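Local coordinates for protein galactose mutarotase related enzyme (Lactobacillus acidophilus, PDB 3DCD) that is of unproven function but probably binds carbohydrate and may interconvert sugar anomers, at residues 158-164 / 215-221; 222-226 / 292-296; 60-64 / 104-108. One frame throughout, in Å; residues are numbered along the deposited sequence.

Contact 1: residues 158-164 / 215-221; sequences DFYFDMH and KVSLRTD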
ATOM      1  N   ASP A 158       5.691 -19.320 -11.219  1.00 15.71           N
ATOM      2  CA  ASP A 158       4.449 -19.571 -11.972  1.00 15.77           C
ATOM      3  C   ASP A 158       3.492 -18.391 -11.858  1.00 15.73           C
ATOM      4  O   ASP A 158       2.444 -18.404 -12.506  1.00 15.03           O
ATOM      5  CB  ASP A 158       3.716 -20.822 -11.480  1.00 15.54           C
ATOM      6  CG  ASP A 158       4.538 -22.081 -11.610  1.00 17.46           C
ATOM      7  OD1 ASP A 158       5.292 -22.229 -12.609  1.00 16.38           O
ATOM      8  OD2 ASP A 158       4.377 -22.947 -10.726  1.00 18.25           O
ATOM      9  N   PHE A 159       3.845 -17.397 -11.029  1.00 14.80           N
ATOM     10  CA  PHE A 159       3.000 -16.225 -10.835  1.00 15.28           C
ATOM     11  C   PHE A 159       3.535 -15.034 -11.587  1.00 15.33           C
ATOM     12  O   PHE A 159       4.720 -14.965 -11.925  1.00 15.07           O
ATOM     13  CB  PHE A 159       2.850 -15.893  -9.339  1.00 15.42           C
ATOM     14  CG  PHE A 159       2.132 -16.965  -8.576  1.00 15.73           C
ATOM     15  CD1 PHE A 159       2.826 -18.089  -8.112  1.00 16.43           C
ATOM     16  CD2 PHE A 159       0.761 -16.876  -8.347  1.00 16.28           C
ATOM     17  CE1 PHE A 159       2.170 -19.113  -7.432  1.00 17.73           C
ATOM     18  CE2 PHE A 159       0.094 -17.909  -7.662  1.00 17.67           C
ATOM     19  CZ  PHE A 159       0.800 -19.013  -7.204  1.00 17.46           C
ATOM     20  N   TYR A 160       2.656 -14.083 -11.851  1.00 15.52           N
ATOM     21  CA  TYR A 160       3.062 -12.894 -12.573  1.00 15.87           C
ATOM     22  C   TYR A 160       2.104 -11.776 -12.235  1.00 16.28           C
ATOM     23  O   TYR A 160       1.017 -12.026 -11.701  1.00 15.96           O
ATOM     24  CB  TYR A 160       3.073 -13.167 -14.089  1.00 15.62           C
ATOM     25  CG  TYR A 160       1.742 -13.599 -14.680  1.00 16.31           C
ATOM     26  CD1 TYR A 160       1.418 -14.950 -14.816  1.00 16.94           C
ATOM     27  CD2 TYR A 160       0.821 -12.648 -15.140  1.00 17.26           C
ATOM     28  CE1 TYR A 160       0.179 -15.351 -15.387  1.00 18.39           C
ATOM     29  CE2 TYR A 160      -0.412 -13.036 -15.712  1.00 18.63           C
ATOM     30  CZ  TYR A 160      -0.726 -14.376 -15.823  1.00 19.12           C
ATOM     31  OH  TYR A 160      -1.939 -14.732 -16.392  1.00 19.06           O
ATOM     32  N   PHE A 161       2.517 -10.554 -12.547  1.00 16.53           N
ATOM     33  CA  PHE A 161       1.592  -9.418 -12.534  1.00 18.08           C
ATOM     34  C   PHE A 161       1.441  -8.828 -13.924  1.00 19.24           C
ATOM     35  O   PHE A 161       2.341  -8.913 -14.772  1.00 18.13           O
ATOM     36  CB  PHE A 161       1.925  -8.365 -11.457  1.00 17.87           C
ATOM     37  CG  PHE A 161       3.209  -7.597 -11.693  1.00 18.94           C
ATOM     38  CD1 PHE A 161       3.184  -6.357 -12.314  1.00 20.67           C
ATOM     39  CD2 PHE A 161       4.438  -8.114 -11.270  1.00 20.58           C
ATOM     40  CE1 PHE A 161       4.349  -5.635 -12.520  1.00 21.00           C
ATOM     41  CE2 PHE A 161       5.620  -7.407 -11.479  1.00 18.96           C
ATOM     42  CZ  PHE A 161       5.573  -6.161 -12.108  1.00 19.58           C
ATOM     43  N   ASP A 162       0.255  -8.291 -14.153  1.00 20.79           N
ATOM     44  CA  ASP A 162      -0.133  -7.765 -15.426  1.00 23.43           C
ATOM     45  C   ASP A 162      -0.863  -6.456 -15.174  1.00 24.61           C
ATOM     46  O   ASP A 162      -1.790  -6.395 -14.378  1.00 24.64           O
ATOM     47  CB  ASP A 162      -1.060  -8.753 -16.130  1.00 24.37           C
ATOM     48  CG  ASP A 162      -1.084  -8.557 -17.618  1.00 28.06           C
ATOM     49  OD1 ASP A 162      -0.206  -7.839 -18.155  1.00 32.23           O
ATOM     50  OD2 ASP A 162      -1.982  -9.123 -18.267  1.00 33.51           O
HETATM   51  N   MSE A 163      -0.445  -5.405 -15.852  1.00 25.31           N
HETATM   52  CA  MSE A 163      -1.058  -4.111 -15.629  1.00 28.25           C
HETATM   53  C   MSE A 163      -1.980  -3.726 -16.775  1.00 26.48           C
HETATM   54  O   MSE A 163      -1.657  -3.927 -17.950  1.00 26.31           O
HETATM   55  CB  MSE A 163       0.020  -3.066 -15.404  1.00 27.57           C
HETATM   56  CG  MSE A 163       0.984  -3.478 -14.318  1.00 28.93           C
HETATM   57 SE   MSE A 163       2.286  -2.083 -13.939  1.00 39.95          SE
HETATM   58  CE  MSE A 163       1.028  -0.717 -13.471  1.00 32.94           C
ATOM     59  N   HIS A 164      -3.152  -3.212 -16.424  1.00 25.53           N
ATOM     60  CA  HIS A 164      -4.090  -2.704 -17.411  1.00 25.01           C
ATOM     61  C   HIS A 164      -4.341  -1.218 -17.110  1.00 23.63           C
ATOM     62  O   HIS A 164      -4.387  -0.837 -15.947  1.00 22.09           O
ATOM     63  CB  HIS A 164      -5.381  -3.523 -17.366  1.00 25.75           C
ATOM     64  CG  HIS A 164      -5.165  -4.992 -17.597  1.00 30.67           C
ATOM     65  ND1 HIS A 164      -4.888  -5.878 -16.573  1.00 34.44           N
ATOM     66  CD2 HIS A 164      -5.158  -5.721 -18.738  1.00 34.69           C
ATOM     67  CE1 HIS A 164      -4.737  -7.091 -17.072  1.00 36.20           C
ATOM     68  NE2 HIS A 164      -4.896  -7.024 -18.385  1.00 38.10           N
ATOM     69  N   LYS A 215      -5.183  -1.018 -13.259  1.00 19.05           N
ATOM     70  CA  LYS A 215      -5.417  -2.219 -12.479  1.00 20.31           C
ATOM     71  C   LYS A 215      -4.191  -3.101 -12.583  1.00 19.59           C
ATOM     72  O   LYS A 215      -3.668  -3.316 -13.673  1.00 20.54           O
ATOM     73  CB  LYS A 215      -6.647  -2.969 -12.992  1.00 20.73           C
ATOM     74  CG  LYS A 215      -7.854  -2.062 -13.148  1.00 25.75           C
ATOM     75  CD  LYS A 215      -8.908  -2.623 -14.119  1.00 32.12           C
ATOM     76  CE  LYS A 215      -8.536  -2.507 -15.634  1.00 36.48           C
ATOM     77  NZ  LYS A 215      -8.706  -1.138 -16.252  1.00 37.32           N
ATOM     78  N   VAL A 216      -3.747  -3.619 -11.455  1.00 18.53           N
ATOM     79  CA  VAL A 216      -2.638  -4.563 -11.436  1.00 17.74           C
ATOM     80  C   VAL A 216      -3.221  -5.949 -11.091  1.00 18.58           C
ATOM     81  O   VAL A 216      -3.868  -6.093 -10.050  1.00 17.67           O
ATOM     82  CB  VAL A 216      -1.558  -4.157 -10.397  1.00 17.78           C
ATOM     83  CG1 VAL A 216      -0.368  -5.134 -10.441  1.00 16.84           C
ATOM     84  CG2 VAL A 216      -1.084  -2.689 -10.624  1.00 16.24           C
ATOM     85  N   SER A 217      -3.014  -6.942 -11.964  1.00 18.42           N
ATOM     86  CA  SER A 217      -3.545  -8.289 -11.724  1.00 19.65           C
ATOM     87  C   SER A 217      -2.419  -9.214 -11.353  1.00 19.61           C
ATOM     88  O   SER A 217      -1.442  -9.333 -12.091  1.00 20.65           O
ATOM     89  CB  SER A 217      -4.204  -8.898 -12.976  1.00 19.79           C
ATOM     90  OG  SER A 217      -5.311  -8.143 -13.401  1.00 25.37           O
ATOM     91  N   LEU A 218      -2.595  -9.898 -10.240  1.00 18.36           N
ATOM     92  CA  LEU A 218      -1.688 -10.938  -9.823  1.00 17.92           C
ATOM     93  C   LEU A 218      -2.347 -12.299 -10.064  1.00 17.87           C
ATOM     94  O   LEU A 218      -3.427 -12.581  -9.536  1.00 15.60           O
ATOM     95  CB  LEU A 218      -1.323 -10.716  -8.358  1.00 17.62           C
ATOM     96  CG  LEU A 218      -0.644 -11.860  -7.626  1.00 18.27           C
ATOM     97  CD1 LEU A 218       0.783 -12.010  -8.145  1.00 18.52           C
ATOM     98  CD2 LEU A 218      -0.680 -11.504  -6.132  1.00 17.02           C
ATOM     99  N   ARG A 219      -1.702 -13.105 -10.909  1.00 17.69           N
ATOM    100  CA  ARG A 219      -2.271 -14.352 -11.416  1.00 19.49           C
ATOM    101  C   ARG A 219      -1.229 -15.461 -11.580  1.00 19.13           C
ATOM    102  O   ARG A 219      -0.034 -15.241 -11.389  1.00 18.78           O
ATOM    103  CB  ARG A 219      -2.898 -14.095 -12.788  1.00 20.31           C
ATOM    104  CG  ARG A 219      -4.220 -13.349 -12.696  1.00 24.70           C
ATOM    105  CD  ARG A 219      -4.414 -12.417 -13.853  1.00 29.89           C
ATOM    106  NE  ARG A 219      -4.631 -13.161 -15.078  1.00 34.87           N
ATOM    107  CZ  ARG A 219      -5.797 -13.673 -15.450  1.00 39.05           C
ATOM    108  NH1 ARG A 219      -6.872 -13.518 -14.679  1.00 41.06           N
ATOM    109  NH2 ARG A 219      -5.889 -14.341 -16.603  1.00 39.43           N
ATOM    110  N   THR A 220      -1.723 -16.645 -11.920  1.00 19.16           N
ATOM    111  CA  THR A 220      -0.910 -17.769 -12.336  1.00 19.01           C
ATOM    112  C   THR A 220      -1.700 -18.544 -13.376  1.00 20.08           C
ATOM    113  O   THR A 220      -2.927 -18.677 -13.266  1.00 20.50           O
ATOM    114  CB  THR A 220      -0.523 -18.692 -11.161  1.00 19.33           C
ATOM    115  OG1 THR A 220       0.197 -19.822 -11.673  1.00 16.43           O
ATOM    116  CG2 THR A 220      -1.767 -19.202 -10.377  1.00 17.70           C
ATOM    117  N   ASP A 221      -1.029 -19.071 -14.388  1.00 19.74           N
ATOM    118  CA  ASP A 221      -1.767 -19.882 -15.330  1.00 20.66           C
ATOM    119  C   ASP A 221      -1.904 -21.332 -14.860  1.00 19.93           C
ATOM    120  O   ASP A 221      -2.423 -22.171 -15.582  1.00 20.52           O
ATOM    121  CB  ASP A 221      -1.182 -19.749 -16.720  1.00 21.83           C
ATOM    122  CG  ASP A 221      -1.352 -18.326 -17.290  1.00 24.72           C
ATOM    123  OD1 ASP A 221      -2.215 -17.527 -16.800  1.00 28.81           O
ATOM    124  OD2 ASP A 221      -0.612 -18.006 -18.234  1.00 28.75           O
TER
HETATM  125  O   HOH W   1       1.761 -18.990 -14.857  1.00 23.94           O

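Contact 2: residues 222-226 / 292-296; sequences KNKFH and HSTTD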
ATOM      1  N   LYS A 222      -1.468 -21.606 -13.631  1.00 18.60           N
ATOM      2  CA  LYS A 222      -1.603 -22.945 -13.031  1.00 18.06           C
ATOM      3  C   LYS A 222      -2.981 -23.219 -12.463  1.00 16.83           C
ATOM      4  O   LYS A 222      -3.362 -24.371 -12.305  1.00 16.48           O
ATOM      5  CB  LYS A 222      -0.589 -23.137 -11.903  1.00 17.62           C
ATOM      6  CG  LYS A 222       0.844 -23.119 -12.365  1.00 19.95           C
ATOM      7  CD  LYS A 222       1.234 -24.419 -12.992  1.00 23.62           C
ATOM      8  CE  LYS A 222       2.474 -24.233 -13.835  1.00 28.04           C
ATOM      9  NZ  LYS A 222       3.156 -25.533 -14.095  1.00 30.26           N
ATOM     10  N   ASN A 223      -3.691 -22.162 -12.083  1.00 16.17           N
ATOM     11  CA  ASN A 223      -5.022 -22.301 -11.458  1.00 15.65           C
ATOM     12  C   ASN A 223      -5.748 -20.961 -11.483  1.00 15.41           C
ATOM     13  O   ASN A 223      -5.300 -20.031 -12.168  1.00 15.99           O
ATOM     14  CB  ASN A 223      -4.927 -22.866 -10.037  1.00 15.83           C
ATOM     15  CG  ASN A 223      -4.084 -22.003  -9.116  1.00 14.50           C
ATOM     16  OD1 ASN A 223      -4.284 -20.792  -9.019  1.00 15.42           O
ATOM     17  ND2 ASN A 223      -3.150 -22.627  -8.418  1.00 16.55           N
ATOM     18  N   LYS A 224      -6.849 -20.856 -10.741  1.00 14.31           N
ATOM     19  CA  LYS A 224      -7.772 -19.720 -10.883  1.00 14.35           C
ATOM     20  C   LYS A 224      -7.446 -18.554  -9.954  1.00 14.66           C
ATOM     21  O   LYS A 224      -8.190 -17.568  -9.886  1.00 14.23           O
ATOM     22  CB  LYS A 224      -9.223 -20.200 -10.699  1.00 14.50           C
ATOM     23  CG  LYS A 224      -9.641 -21.203 -11.776  1.00 12.02           C
ATOM     24  CD  LYS A 224     -10.702 -22.195 -11.311  1.00  8.43           C
ATOM     25  CE  LYS A 224     -11.120 -23.062 -12.471  1.00 12.56           C
ATOM     26  NZ  LYS A 224     -12.179 -24.016 -12.061  1.00 13.61           N
ATOM     27  N   PHE A 225      -6.319 -18.662  -9.257  1.00 14.85           N
ATOM     28  CA  PHE A 225      -5.862 -17.623  -8.345  1.00 15.42           C
ATOM     29  C   PHE A 225      -5.702 -16.275  -9.062  1.00 16.33           C
ATOM     30  O   PHE A 225      -5.038 -16.173 -10.097  1.00 15.77           O
ATOM     31  CB  PHE A 225      -4.546 -18.025  -7.670  1.00 15.51           C
ATOM     32  CG  PHE A 225      -3.925 -16.924  -6.843  1.00 16.54           C
ATOM     33  CD1 PHE A 225      -4.370 -16.676  -5.564  1.00 16.31           C
ATOM     34  CD2 PHE A 225      -2.900 -16.128  -7.368  1.00 18.30           C
ATOM     35  CE1 PHE A 225      -3.805 -15.652  -4.789  1.00 16.26           C
ATOM     36  CE2 PHE A 225      -2.327 -15.120  -6.607  1.00 15.85           C
ATOM     37  CZ  PHE A 225      -2.788 -14.881  -5.315  1.00 17.12           C
ATOM     38  N   HIS A 226      -6.294 -15.243  -8.484  1.00 16.63           N
ATOM     39  CA  HIS A 226      -6.326 -13.935  -9.120  1.00 17.94           C
ATOM     40  C   HIS A 226      -6.618 -12.901  -8.047  1.00 18.27           C
ATOM     41  O   HIS A 226      -7.677 -12.931  -7.420  1.00 17.97           O
ATOM     42  CB  HIS A 226      -7.403 -13.934 -10.221  1.00 18.47           C
ATOM     43  CG  HIS A 226      -7.499 -12.660 -11.000  1.00 21.41           C
ATOM     44  ND1 HIS A 226      -6.533 -11.675 -10.962  1.00 24.10           N
ATOM     45  CD2 HIS A 226      -8.434 -12.230 -11.877  1.00 24.94           C
ATOM     46  CE1 HIS A 226      -6.886 -10.678 -11.751  1.00 23.81           C
ATOM     47  NE2 HIS A 226      -8.036 -10.989 -12.318  1.00 27.87           N
ATOM     48  N   HIS A 292      -9.731 -14.012  -5.850  1.00 14.08           N
ATOM     49  CA  HIS A 292     -10.240 -15.288  -6.348  1.00 14.00           C
ATOM     50  C   HIS A 292      -9.277 -16.406  -5.967  1.00 13.58           C
ATOM     51  O   HIS A 292      -8.054 -16.285  -6.168  1.00 13.19           O
ATOM     52  CB  HIS A 292     -10.473 -15.274  -7.856  1.00 13.94           C
ATOM     53  CG  HIS A 292     -11.362 -16.389  -8.322  1.00 13.98           C
ATOM     54  ND1 HIS A 292     -10.959 -17.711  -8.331  1.00 13.35           N
ATOM     55  CD2 HIS A 292     -12.643 -16.380  -8.756  1.00 11.34           C
ATOM     56  CE1 HIS A 292     -11.957 -18.466  -8.762  1.00 14.89           C
ATOM     57  NE2 HIS A 292     -12.985 -17.677  -9.038  1.00 12.81           N
ATOM     58  N   SER A 293      -9.848 -17.472  -5.393  1.00 12.97           N
ATOM     59  CA  SER A 293      -9.110 -18.642  -4.954  1.00 12.84           C
ATOM     60  C   SER A 293      -8.500 -19.444  -6.102  1.00 12.32           C
ATOM     61  O   SER A 293      -8.850 -19.267  -7.258  1.00 11.90           O
ATOM     62  CB  SER A 293     -10.037 -19.553  -4.145  1.00 12.55           C
ATOM     63  OG  SER A 293     -10.517 -18.871  -2.986  1.00 15.21           O
ATOM     64  N   THR A 294      -7.630 -20.385  -5.767  1.00 12.99           N
ATOM     65  CA  THR A 294      -7.086 -21.290  -6.769  1.00 12.51           C
ATOM     66  C   THR A 294      -8.198 -22.127  -7.417  1.00 12.54           C
ATOM     67  O   THR A 294      -8.032 -22.633  -8.523  1.00 12.15           O
ATOM     68  CB  THR A 294      -6.064 -22.238  -6.145  1.00 13.74           C
ATOM     69  OG1 THR A 294      -6.724 -23.051  -5.164  1.00 13.25           O
ATOM     70  CG2 THR A 294      -4.937 -21.439  -5.484  1.00 13.34           C
ATOM     71  N   THR A 295      -9.310 -22.304  -6.699  1.00 12.50           N
ATOM     72  CA  THR A 295     -10.471 -23.067  -7.189  1.00 12.21           C
ATOM     73  C   THR A 295     -11.714 -22.169  -7.247  1.00 12.61           C
ATOM     74  O   THR A 295     -11.628 -20.994  -6.872  1.00 12.73           O
ATOM     75  CB  THR A 295     -10.733 -24.310  -6.331  1.00 12.74           C
ATOM     76  OG1 THR A 295     -10.944 -23.909  -4.969  1.00 12.77           O
ATOM     77  CG2 THR A 295      -9.531 -25.279  -6.418  1.00 11.11           C
ATOM     78  N   ASP A 296     -12.838 -22.705  -7.738  1.00 13.04           N
ATOM     79  CA  ASP A 296     -14.068 -21.907  -7.961  1.00 13.58           C
ATOM     80  C   ASP A 296     -14.610 -21.303  -6.677  1.00 13.54           C
ATOM     81  O   ASP A 296     -14.584 -21.948  -5.638  1.00 13.43           O
ATOM     82  CB  ASP A 296     -15.170 -22.768  -8.573  1.00 12.90           C
ATOM     83  CG  ASP A 296     -14.986 -22.987 -10.065  1.00 13.60           C
ATOM     84  OD1 ASP A 296     -14.038 -22.412 -10.651  1.00 13.81           O
ATOM     85  OD2 ASP A 296     -15.802 -23.739 -10.633  1.00 13.47           O
TER
HETATM   86  O   HOH W   2     -12.790 -25.418  -8.926  1.00 17.17           O

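Contact 3: residues 60-64 / 104-108; sequences EYTYK and VYPFK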
ATOM      1  N   GLU A  60      15.025  12.224   7.801  1.00 18.06           N
ATOM      2  CA  GLU A  60      14.761  13.556   8.312  1.00 18.79           C
ATOM      3  C   GLU A  60      14.337  14.542   7.221  1.00 18.12           C
ATOM      4  O   GLU A  60      14.553  14.327   6.034  1.00 18.48           O
ATOM      5  CB  GLU A  60      15.977  14.097   9.093  1.00 18.91           C
ATOM      6  CG  GLU A  60      17.183  14.398   8.229  1.00 19.57           C
ATOM      7  CD  GLU A  60      18.366  14.937   9.018  1.00 21.34           C
ATOM      8  OE1 GLU A  60      18.563  14.547  10.193  1.00 24.08           O
ATOM      9  OE2 GLU A  60      19.119  15.742   8.435  1.00 26.02           O
ATOM     10  N   TYR A  61      13.718  15.627   7.657  1.00 17.47           N
ATOM     11  CA  TYR A  61      13.302  16.697   6.781  1.00 16.87           C
ATOM     12  C   TYR A  61      13.303  17.981   7.582  1.00 16.68           C
ATOM     13  O   TYR A  61      13.380  17.956   8.817  1.00 16.30           O
ATOM     14  CB  TYR A  61      11.913  16.428   6.197  1.00 16.51           C
ATOM     15  CG  TYR A  61      10.772  16.422   7.210  1.00 16.69           C
ATOM     16  CD1 TYR A  61      10.066  17.597   7.502  1.00 16.49           C
ATOM     17  CD2 TYR A  61      10.371  15.236   7.841  1.00 17.49           C
ATOM     18  CE1 TYR A  61       9.025  17.603   8.414  1.00 17.51           C
ATOM     19  CE2 TYR A  61       9.312  15.231   8.748  1.00 16.52           C
ATOM     20  CZ  TYR A  61       8.648  16.415   9.025  1.00 16.59           C
ATOM     21  OH  TYR A  61       7.610  16.427   9.925  1.00 16.71           O
ATOM     22  N   THR A  62      13.221  19.105   6.880  1.00 17.12           N
ATOM     23  CA  THR A  62      13.065  20.390   7.553  1.00 17.05           C
ATOM     24  C   THR A  62      11.727  20.986   7.158  1.00 17.44           C
ATOM     25  O   THR A  62      11.218  20.751   6.057  1.00 15.96           O
ATOM     26  CB  THR A  62      14.218  21.394   7.262  1.00 17.71           C
ATOM     27  OG1 THR A  62      14.265  21.707   5.858  1.00 18.57           O
ATOM     28  CG2 THR A  62      15.561  20.825   7.720  1.00 16.50           C
ATOM     29  N   TYR A  63      11.144  21.736   8.082  1.00 17.39           N
ATOM     30  CA  TYR A  63       9.943  22.480   7.777  1.00 18.25           C
ATOM     31  C   TYR A  63      10.043  23.782   8.514  1.00 18.52           C
ATOM     32  O   TYR A  63      10.287  23.789   9.725  1.00 18.18           O
ATOM     33  CB  TYR A  63       8.692  21.707   8.191  1.00 19.12           C
ATOM     34  CG  TYR A  63       7.408  22.467   7.935  1.00 18.75           C
ATOM     35  CD1 TYR A  63       6.960  22.705   6.630  1.00 19.38           C
ATOM     36  CD2 TYR A  63       6.652  22.955   8.997  1.00 19.94           C
ATOM     37  CE1 TYR A  63       5.787  23.395   6.393  1.00 20.45           C
ATOM     38  CE2 TYR A  63       5.471  23.648   8.778  1.00 20.96           C
ATOM     39  CZ  TYR A  63       5.045  23.866   7.474  1.00 20.80           C
ATOM     40  OH  TYR A  63       3.876  24.553   7.262  1.00 22.32           O
ATOM     41  N   LYS A  64       9.915  24.883   7.771  1.00 18.80           N
ATOM     42  CA  LYS A  64      10.088  26.228   8.331  1.00 18.93           C
ATOM     43  C   LYS A  64      11.414  26.379   9.068  1.00 18.10           C
ATOM     44  O   LYS A  64      11.484  27.083  10.061  1.00 17.43           O
ATOM     45  CB  LYS A  64       8.928  26.608   9.280  1.00 19.50           C
ATOM     46  CG  LYS A  64       7.535  26.595   8.654  1.00 21.22           C
ATOM     47  CD  LYS A  64       7.421  27.543   7.481  1.00 24.29           C
ATOM     48  CE  LYS A  64       5.995  27.583   6.952  1.00 25.08           C
ATOM     49  NZ  LYS A  64       5.966  28.119   5.565  1.00 26.71           N
ATOM     50  N   VAL A 104       7.219  14.765  15.510  1.00 14.57           N
ATOM     51  CA  VAL A 104       7.890  14.320  14.287  1.00 14.62           C
ATOM     52  C   VAL A 104       7.186  14.852  13.040  1.00 14.79           C
ATOM     53  O   VAL A 104       7.654  14.652  11.920  1.00 14.51           O
ATOM     54  CB  VAL A 104       7.986  12.749  14.209  1.00 14.00           C
ATOM     55  CG1 VAL A 104       8.725  12.189  15.414  1.00 15.78           C
ATOM     56  CG2 VAL A 104       6.600  12.110  14.104  1.00 13.96           C
ATOM     57  N   TYR A 105       6.055  15.529  13.246  1.00 15.12           N
ATOM     58  CA  TYR A 105       5.193  15.937  12.140  1.00 15.63           C
ATOM     59  C   TYR A 105       4.274  17.075  12.631  1.00 16.22           C
ATOM     60  O   TYR A 105       3.267  16.826  13.311  1.00 15.76           O
ATOM     61  CB  TYR A 105       4.404  14.721  11.629  1.00 16.17           C
ATOM     62  CG  TYR A 105       3.606  14.999  10.367  1.00 15.89           C
ATOM     63  CD1 TYR A 105       4.249  15.238   9.150  1.00 15.35           C
ATOM     64  CD2 TYR A 105       2.208  15.031  10.400  1.00 14.71           C
ATOM     65  CE1 TYR A 105       3.517  15.515   7.989  1.00 15.58           C
ATOM     66  CE2 TYR A 105       1.469  15.313   9.248  1.00 16.27           C
ATOM     67  CZ  TYR A 105       2.131  15.551   8.049  1.00 16.03           C
ATOM     68  OH  TYR A 105       1.409  15.835   6.896  1.00 16.73           O
ATOM     69  N   PRO A 106       4.625  18.335  12.298  1.00 16.74           N
ATOM     70  CA  PRO A 106       4.061  19.508  12.993  1.00 17.19           C
ATOM     71  C   PRO A 106       2.718  19.923  12.397  1.00 17.53           C
ATOM     72  O   PRO A 106       2.530  21.085  12.014  1.00 17.76           O
ATOM     73  CB  PRO A 106       5.120  20.594  12.753  1.00 17.78           C
ATOM     74  CG  PRO A 106       5.721  20.236  11.436  1.00 16.74           C
ATOM     75  CD  PRO A 106       5.569  18.735  11.235  1.00 17.32           C
ATOM     76  N   PHE A 107       1.814  18.954  12.286  1.00 17.11           N
ATOM     77  CA  PHE A 107       0.494  19.183  11.722  1.00 17.26           C
ATOM     78  C   PHE A 107      -0.586  18.532  12.552  1.00 17.27           C
ATOM     79  O   PHE A 107      -0.374  17.477  13.176  1.00 17.55           O
ATOM     80  CB  PHE A 107       0.426  18.672  10.281  1.00 17.06           C
ATOM     81  CG  PHE A 107       1.358  19.385   9.353  1.00 17.43           C
ATOM     82  CD1 PHE A 107       1.041  20.653   8.869  1.00 17.41           C
ATOM     83  CD2 PHE A 107       2.572  18.807   8.991  1.00 17.57           C
ATOM     84  CE1 PHE A 107       1.910  21.320   8.016  1.00 17.93           C
ATOM     85  CE2 PHE A 107       3.446  19.472   8.138  1.00 18.50           C
ATOM     86  CZ  PHE A 107       3.108  20.723   7.638  1.00 17.51           C
ATOM     87  N   LYS A 108      -1.746  19.181  12.565  1.00 16.60           N
ATOM     88  CA  LYS A 108      -2.935  18.617  13.169  1.00 16.22           C
ATOM     89  C   LYS A 108      -3.792  18.043  12.048  1.00 15.62           C
ATOM     90  O   LYS A 108      -3.911  18.653  10.989  1.00 15.31           O
ATOM     91  CB  LYS A 108      -3.696  19.695  13.937  1.00 16.43           C
ATOM     92  CG  LYS A 108      -2.887  20.332  15.065  1.00 15.66           C
ATOM     93  CD  LYS A 108      -3.721  21.344  15.866  1.00 17.95           C
ATOM     94  CE  LYS A 108      -4.830  20.684  16.705  1.00 21.19           C
ATOM     95  NZ  LYS A 108      -4.364  19.621  17.654  1.00 22.07           N
TER

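Contact 1: residues 158-164 / 215-221
The ring of Y160 meets 215-221 on a face and at an edge. Over one face, toward the rim, lies the carbonyl O of R219, and the CB of R219 makes an off-centre CH-pi contact with the ring. At the edge, near the ring plane, the phenol OH donates to OD1 of D221 at 2.8 Å, on the syn side but 30° out of the carboxylate plane, the carboxylate being turned 72° from the ring. The same OH receives a weak, long bond from NE of R219, so the hydroxyl bridges a cation and an anion, which would probably polarise it. CG of Y160 sits between the backbone N and the carbonyl carbon (chi1 59°), which swings the phenol across toward the neighbouring strand. The F159 ring carries T220 CB over one face, 3.9 Å from the centroid, while T220 CG2 touches F159 CE2.

Between the faces that carry these two rings the strands pair antiparallel inside the long sheet of the galactose mutarotase-like beta-sandwich. Y160-R219, D162-S217 and H164-K215 are hydrogen-bonded pairs, with R219 N to Y160 O at 3.0 Å. F161-L218 and M163-V216 are non-hydrogen-bonded pairs whose side chains share the buried face with F159 and T220; there V216 CG1 lies 4.1 Å from F161 CB, and CG2 of V216 equally far from CE of the selenomethionine M163. L218 and V216 reach on to strand 249-256. At the loop end T220 OG1 donates to D158 O at 2.8 Å from above the carbonyl plane.

Contact 2: residues 222-226 / 292-296
N223 lays its amide against T294, CG coming within 3.6 Å of T294 CB as the two side chains pass at a slant. Its OD1 is turned back on its own chain and accepts from F225 N, an Asx turn that shapes the approach to strand 226-232, while its ND2 has a weak bond to E154. K224 is the most heavily covered residue of 222-226. Its backbone N donates to T294 O at 3.1 Å from above the carbonyl plane, and its side chain, extended beyond CG, runs past that carbonyl to D296, where NZ meets OD1 at 2.8 Å in a salt bridge, 48° out of the carboxylate plane. F225 sets CB 4.1 Å from T294 CG2, its ring packing on L218 and T220 of the preceding strand. With H226 regular pairing takes over: it forms an antiparallel hydrogen-bonded pair with H292, H292 N giving to H226 O at 2.8 Å. The H292 ring is fixed by its own neighbour, ND1 donating to a lone pair of S293 O almost in the ring plane. Backbone bonds thus tie the start of strand 226-232 to the end of strand 282-292, while the K224-D296 ion pair, with both residues exposed, probably adds a solvent-screened attraction.

Contact 3: residues 60-64 / 104-108
V104 offers its carbonyl O to Y61, whose phenol OH donates to it at 2.7 Å, tilted 30° from the carbonyl plane. The oxygen lies at the edge of the Y61 ring, close to its plane. Y105 follows with its CA 3.3 Å from the same OH and its CD1 also against it, so this chain runs close past the hydroxyl. P106, the centre of an inverse gamma turn closed by F107 N to Y105 O, sets CD at the edge of the Y61 ring and rests CG 3.8 Å from Y63 CD2. A phenylalanine in place of Y61 would probably leave the V104 carbonyl without this donor and the ring less firmly fixed against the turn. F107 comes from the opposite direction to Y63, its CZ placed over one face of the Y63 ring, toward the rim, 3.7 Å from Y63 CZ, with the planes at 55°. The Y63 side chain reaches it with CG anti to the backbone N (chi1 178°). Around this contact, Y68 of strand 66-69 packs on Y61, Y63 and P106, whereas Y105 and F107 lean on strand 136-147, placing the turn between the small two-stranded hairpin and a larger sheet.

Contacts 1 and 2 are successive stages of one sheet: strand 214-220 pairs with 159-164 in contact 1, then the chain turns through 222-226 into strand 226-232, which meets the end of strand 282-292 in contact 2. Their centres are 12 Å apart and they touch, F159 CE2 lying 3.5 Å from F225 CD2 and R219 CG 3.3 Å from H226 ND1. Contact 3 lies across the chain's centre, where the hairpin of strands 60-63 and 66-69 meets the turn leading into strand 109-118, a strand of the same large antiparallel sheet. Its nearest atoms are about 26 Å from contact 1 and about 33 Å from contact 2, the centres about 38 and 45 Å away.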